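Local coordinates for archaeosine synthase (PDB 5K0P), which converts the nitrile of preQ0-modified tRNA into the formamidine of archaeosine in the D-loop, using free ammonium as nitrogen donor, at residues 6-18 with 29-42. Numbering follows the deposited sequence.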
loop_
_atom_site.group_PDB
_atom_site.type_symbol
_atom_site.label_atom_id
_atom_site.label_comp_id
_atom_site.label_asym_id
_atom_site.label_seq_id
_atom_site.Cartn_x
_atom_site.Cartn_y
_atom_site.Cartn_z
ATOM N N LYS A 6 26.439 -9.830 -25.785
ATOM C CA LYS A 6 25.534 -8.737 -26.210
ATOM C C LYS A 6 24.985 -8.131 -24.927
ATOM O O LYS A 6 24.629 -8.866 -24.002
ATOM C CB LYS A 6 24.434 -9.261 -27.124
ATOM C CG LYS A 6 23.219 -8.346 -27.258
ATOM C CD LYS A 6 22.383 -8.691 -28.489
ATOM C CE LYS A 6 21.927 -10.176 -28.592
ATOM N NZ LYS A 6 21.154 -10.845 -27.476
ATOM N N SER A 7 24.953 -6.808 -24.838
ATOM C CA SER A 7 24.742 -6.172 -23.552
ATOM C C SER A 7 23.221 -5.923 -23.314
ATOM O O SER A 7 22.397 -6.130 -24.194
ATOM C CB SER A 7 25.618 -4.915 -23.439
ATOM O OG SER A 7 25.163 -3.973 -24.352
ATOM N N PRO A 8 22.844 -5.561 -22.080
ATOM C CA PRO A 8 21.447 -5.182 -21.862
ATOM C C PRO A 8 20.987 -3.993 -22.679
ATOM O O PRO A 8 21.806 -3.180 -23.120
ATOM C CB PRO A 8 21.401 -4.811 -20.389
ATOM C CG PRO A 8 22.608 -5.404 -19.784
ATOM C CD PRO A 8 23.633 -5.540 -20.849
ATOM N N SER A 9 19.680 -3.893 -22.826
ATOM C CA SER A 9 19.021 -2.754 -23.405
ATOM C C SER A 9 18.940 -1.549 -22.473
ATOM O O SER A 9 18.938 -0.428 -22.959
ATOM C CB SER A 9 17.596 -3.125 -23.853
ATOM O OG SER A 9 17.626 -4.238 -24.733
ATOM N N LEU A 10 18.817 -1.773 -21.168
ATOM C CA LEU A 10 18.611 -0.707 -20.185
ATOM C C LEU A 10 19.030 -1.266 -18.823
ATOM O O LEU A 10 18.752 -2.418 -18.518
ATOM C CB LEU A 10 17.120 -0.266 -20.077
ATOM C CG LEU A 10 16.852 0.992 -19.278
ATOM C CD1 LEU A 10 17.507 2.172 -20.012
ATOM C CD2 LEU A 10 15.387 1.312 -19.175
ATOM N N VAL A 11 19.733 -0.460 -18.048
ATOM C CA VAL A 11 20.003 -0.785 -16.664
ATOM C C VAL A 11 19.496 0.338 -15.785
ATOM O O VAL A 11 19.651 1.490 -16.149
ATOM C CB VAL A 11 21.515 -0.973 -16.449
ATOM C CG1 VAL A 11 21.853 -1.230 -14.976
ATOM C CG2 VAL A 11 22.083 -2.090 -17.279
ATOM N N ARG A 12 18.883 -0.028 -14.658
ATOM C CA ARG A 12 18.379 0.907 -13.683
ATOM C C ARG A 12 19.073 0.580 -12.381
ATOM O O ARG A 12 19.088 -0.595 -11.962
ATOM C CB ARG A 12 16.854 0.817 -13.564
ATOM C CG ARG A 12 16.105 1.239 -14.853
ATOM C CD ARG A 12 14.547 1.387 -14.762
ATOM N NE ARG A 12 13.919 1.625 -16.076
ATOM C CZ ARG A 12 13.136 2.660 -16.377
ATOM N NH1 ARG A 12 12.690 2.800 -17.575
ATOM N NH2 ARG A 12 12.822 3.556 -15.484
ATOM N N LEU A 13 19.661 1.597 -11.759
ATOM C CA LEU A 13 20.293 1.439 -10.416
ATOM C C LEU A 13 19.717 2.415 -9.459
ATOM O O LEU A 13 19.433 3.532 -9.849
ATOM C CB LEU A 13 21.784 1.615 -10.477
ATOM C CG LEU A 13 22.433 0.843 -11.569
ATOM C CD1 LEU A 13 23.797 1.454 -11.906
ATOM C CD2 LEU A 13 22.517 -0.622 -11.179
ATOM N N LYS A 14 19.522 2.015 -8.203
ATOM C CA LYS A 14 18.895 2.870 -7.231
ATOM C C LYS A 14 19.510 2.606 -5.891
ATOM O O LYS A 14 19.601 1.446 -5.466
ATOM C CB LYS A 14 17.404 2.578 -7.137
ATOM C CG LYS A 14 16.709 3.391 -6.055
ATOM C CD LYS A 14 15.182 3.099 -5.881
ATOM C CE LYS A 14 14.351 3.527 -7.095
ATOM N NZ LYS A 14 12.951 3.193 -6.757
ATOM N N THR A 15 19.907 3.669 -5.202
ATOM C CA THR A 15 20.508 3.485 -3.884
ATOM C C THR A 15 20.389 4.748 -3.015
ATOM O O THR A 15 19.868 5.770 -3.461
ATOM C CB THR A 15 21.967 2.963 -4.003
ATOM O OG1 THR A 15 22.362 2.450 -2.729
ATOM C CG2 THR A 15 22.934 4.074 -4.379
ATOM N N ARG A 16 20.840 4.685 -1.763
ATOM C CA ARG A 16 20.797 5.848 -0.871
ATOM C C ARG A 16 22.191 6.450 -0.819
ATOM O O ARG A 16 23.180 5.775 -0.976
ATOM C CB ARG A 16 20.319 5.482 0.557
ATOM C CG ARG A 16 18.870 4.891 0.645
ATOM C CD ARG A 16 17.721 5.926 0.790
ATOM N NE ARG A 16 17.894 6.588 2.098
ATOM C CZ ARG A 16 17.427 6.131 3.261
ATOM N NH1 ARG A 16 16.675 5.039 3.301
ATOM N NH2 ARG A 16 17.688 6.780 4.402
ATOM N N GLY A 17 22.270 7.716 -0.544
ATOM C CA GLY A 17 23.556 8.372 -0.357
ATOM C C GLY A 17 23.417 9.563 0.580
ATOM O O GLY A 17 22.332 9.806 1.122
ATOM N N GLU A 18 24.523 10.296 0.753
ATOM C CA GLU A 18 24.487 11.495 1.513
ATOM C C GLU A 18 25.570 12.479 1.080
ATOM O O GLU A 18 26.593 12.075 0.518
ATOM C CB GLU A 18 24.507 11.227 3.044
ATOM C CG GLU A 18 25.794 10.787 3.577
ATOM C CD GLU A 18 25.814 10.629 5.102
ATOM O OE1 GLU A 18 26.802 11.140 5.734
ATOM O OE2 GLU A 18 24.900 9.951 5.640
ATOM N N SER A 29 20.730 13.843 3.263
ATOM C CA SER A 29 20.492 12.476 2.856
ATOM C C SER A 29 19.674 12.401 1.534
ATOM O O SER A 29 18.949 13.282 1.241
ATOM C CB SER A 29 19.858 11.783 4.061
ATOM O OG SER A 29 19.445 10.475 3.722
ATOM N N PHE A 30 19.930 11.447 0.659
ATOM C CA PHE A 30 19.243 11.308 -0.592
ATOM C C PHE A 30 19.031 9.893 -1.055
ATOM O O PHE A 30 19.709 8.972 -0.615
ATOM C CB PHE A 30 19.888 12.144 -1.738
ATOM C CG PHE A 30 21.303 11.798 -2.092
ATOM C CD1 PHE A 30 21.574 10.846 -2.979
ATOM C CD2 PHE A 30 22.360 12.470 -1.495
ATOM C CE1 PHE A 30 22.877 10.533 -3.335
ATOM C CE2 PHE A 30 23.661 12.180 -1.779
ATOM C CZ PHE A 30 23.954 11.199 -2.738
ATOM N N GLU A 31 18.064 9.753 -1.982
ATOM C CA GLU A 31 17.956 8.594 -2.776
ATOM C C GLU A 31 18.341 8.957 -4.237
ATOM O O GLU A 31 17.878 9.914 -4.789
ATOM C CB GLU A 31 16.491 8.062 -2.641
ATOM C CG GLU A 31 16.382 6.719 -3.349
ATOM C CD GLU A 31 14.957 6.304 -3.666
ATOM O OE1 GLU A 31 14.325 6.875 -4.645
ATOM O OE2 GLU A 31 14.511 5.370 -2.955
ATOM N N VAL A 32 19.165 8.156 -4.863
ATOM C CA VAL A 32 19.582 8.397 -6.233
ATOM C C VAL A 32 19.225 7.231 -7.109
ATOM O O VAL A 32 19.423 6.057 -6.711
ATOM C CB VAL A 32 21.066 8.761 -6.315
ATOM C CG1 VAL A 32 21.989 7.664 -5.744
ATOM C CG2 VAL A 32 21.475 9.041 -7.774
ATOM N N SER A 33 18.665 7.552 -8.268
ATOM C CA SER A 33 18.255 6.552 -9.299
ATOM C C SER A 33 19.054 6.898 -10.548
ATOM O O SER A 33 19.070 8.050 -10.919
ATOM C CB SER A 33 16.759 6.659 -9.614
ATOM O OG SER A 33 16.035 6.257 -8.491
ATOM N N VAL A 34 19.737 5.918 -11.145
ATOM C CA VAL A 34 20.372 6.114 -12.443
ATOM C C VAL A 34 19.852 5.103 -13.421
ATOM O O VAL A 34 19.717 3.882 -13.118
ATOM C CB VAL A 34 21.897 6.067 -12.296
ATOM C CG1 VAL A 34 22.624 6.277 -13.597
ATOM C CG2 VAL A 34 22.300 7.094 -11.260
ATOM N N GLU A 35 19.597 5.576 -14.635
ATOM C CA GLU A 35 19.171 4.647 -15.676
ATOM C C GLU A 35 19.986 4.963 -16.890
ATOM O O GLU A 35 20.259 6.137 -17.143
ATOM C CB GLU A 35 17.662 4.751 -15.710
ATOM C CG GLU A 35 17.000 5.033 -16.956
ATOM C CD GLU A 35 15.492 5.272 -16.852
ATOM O OE1 GLU A 35 14.792 4.865 -15.861
ATOM O OE2 GLU A 35 15.056 5.878 -17.857
ATOM N N TYR A 36 20.503 3.945 -17.548
ATOM C CA TYR A 36 21.291 4.114 -18.762
ATOM C C TYR A 36 21.248 2.967 -19.759
ATOM O O TYR A 36 20.901 1.855 -19.422
ATOM C CB TYR A 36 22.767 4.415 -18.361
ATOM C CG TYR A 36 23.525 3.225 -17.904
ATOM C CD1 TYR A 36 23.348 2.751 -16.635
ATOM C CD2 TYR A 36 24.405 2.547 -18.773
ATOM C CE1 TYR A 36 24.055 1.604 -16.204
ATOM C CE2 TYR A 36 25.120 1.398 -18.356
ATOM C CZ TYR A 36 24.926 0.928 -17.074
ATOM O OH TYR A 36 25.559 -0.257 -16.646
ATOM N N ILE A 37 21.605 3.257 -21.019
ATOM C CA ILE A 37 21.723 2.227 -22.048
ATOM C C ILE A 37 23.177 1.935 -22.238
ATOM O O ILE A 37 23.938 2.849 -22.641
ATOM C CB ILE A 37 21.139 2.669 -23.387
ATOM C CG1 ILE A 37 19.678 2.942 -23.191
ATOM C CG2 ILE A 37 21.336 1.568 -24.495
ATOM C CD1 ILE A 37 18.988 3.447 -24.402
ATOM N N PRO A 38 23.596 0.671 -21.978
ATOM C CA PRO A 38 24.982 0.294 -22.192
ATOM C C PRO A 38 25.292 0.328 -23.667
ATOM O O PRO A 38 24.370 0.050 -24.493
ATOM C CB PRO A 38 25.039 -1.156 -21.692
ATOM C CG PRO A 38 23.919 -1.260 -20.714
ATOM C CD PRO A 38 22.835 -0.406 -21.319
ATOM N N ARG A 39 26.563 0.701 -23.976
ATOM C CA ARG A 39 27.173 0.491 -25.288
ATOM C C ARG A 39 28.517 -0.217 -25.119
ATOM O O ARG A 39 29.586 0.421 -24.970
ATOM C CB ARG A 39 27.369 1.806 -26.083
ATOM C CG ARG A 39 27.902 1.480 -27.506
ATOM C CD ARG A 39 28.528 2.648 -28.276
ATOM N NE ARG A 39 27.544 3.635 -28.736
ATOM C CZ ARG A 39 27.317 4.863 -28.224
ATOM N NH1 ARG A 39 26.353 5.617 -28.775
ATOM N NH2 ARG A 39 28.008 5.364 -27.185
ATOM N N GLY A 40 28.487 -1.531 -25.105
ATOM C CA GLY A 40 29.715 -2.297 -24.796
ATOM C C GLY A 40 30.516 -2.027 -23.504
ATOM O O GLY A 40 31.707 -2.423 -23.400
ATOM N N ALA A 41 29.888 -1.360 -22.541
ATOM C CA ALA A 41 30.365 -1.404 -21.188
ATOM C C ALA A 41 29.171 -1.201 -20.267
ATOM O O ALA A 41 28.334 -0.254 -20.435
ATOM C CB ALA A 41 31.442 -0.349 -20.948
ATOM N N VAL A 42 29.073 -2.149 -19.340
ATOM C CA VAL A 42 28.188 -2.093 -18.210
ATOM C C VAL A 42 28.960 -1.506 -17.038
ATOM O O VAL A 42 30.117 -1.901 -16.774
ATOM C CB VAL A 42 27.622 -3.493 -17.850
ATOM C CG1 VAL A 42 27.006 -3.513 -16.448
ATOM C CG2 VAL A 42 26.614 -3.859 -18.916
HETATM O O HOH W 1 22.488 -1.889 -25.331
HETATM O O HOH W 2 20.923 8.398 3.073
#
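V11, L13, T15 and G17 face Y36, V34, V32 and F30 in four hydrogen-bonded antiparallel pairs, a textbook ladder of eight N-H...O=C bonds. The G17-F30 pair departs from the others: G17 N is tilted from the plane of the F30 carbonyl, and F30 N reaches G17 O from above its carbonyl plane, at 2.9 Å. Beyond the ladder's other end, one water donates to both P8 O and P38 O.

Aromatic packing marks the face carrying these pairs. With CG between its backbone N and carbonyl carbon (chi1 61°), F30 turns its ring back across the neighbouring strand, and G17 CA lies over the ring face in a CH-pi contact, 3.9 Å from the centroid; a CB at G17 would collide with F30 CZ. A leucine in place of F30 would probably leave G17 CA without its aromatic floor and H62 without its edge-to-face partner. Y36 is turned likewise, setting CE1 3.6 Å from V11 CB, while its hydroxyl is hydrogen-bonded to L43 N.

Charged and hydroxyl side chains, among them R12, K14, E31, S33 and E35, line the other face. E35 OE1 lies over one face of the R12 guanidinium in a salt bridge of doubtful detail, R12 having two conformers; E35 OE2 is hydrogen-bonded to Y81 OH.

Strands 10-20 and 27-37 thus form the first beta hairpin of the tunnel fold, whose sheet continues through L10, R12, L13 and K14 into a neighbouring subunit, with L13 packed on substrate-binding I45.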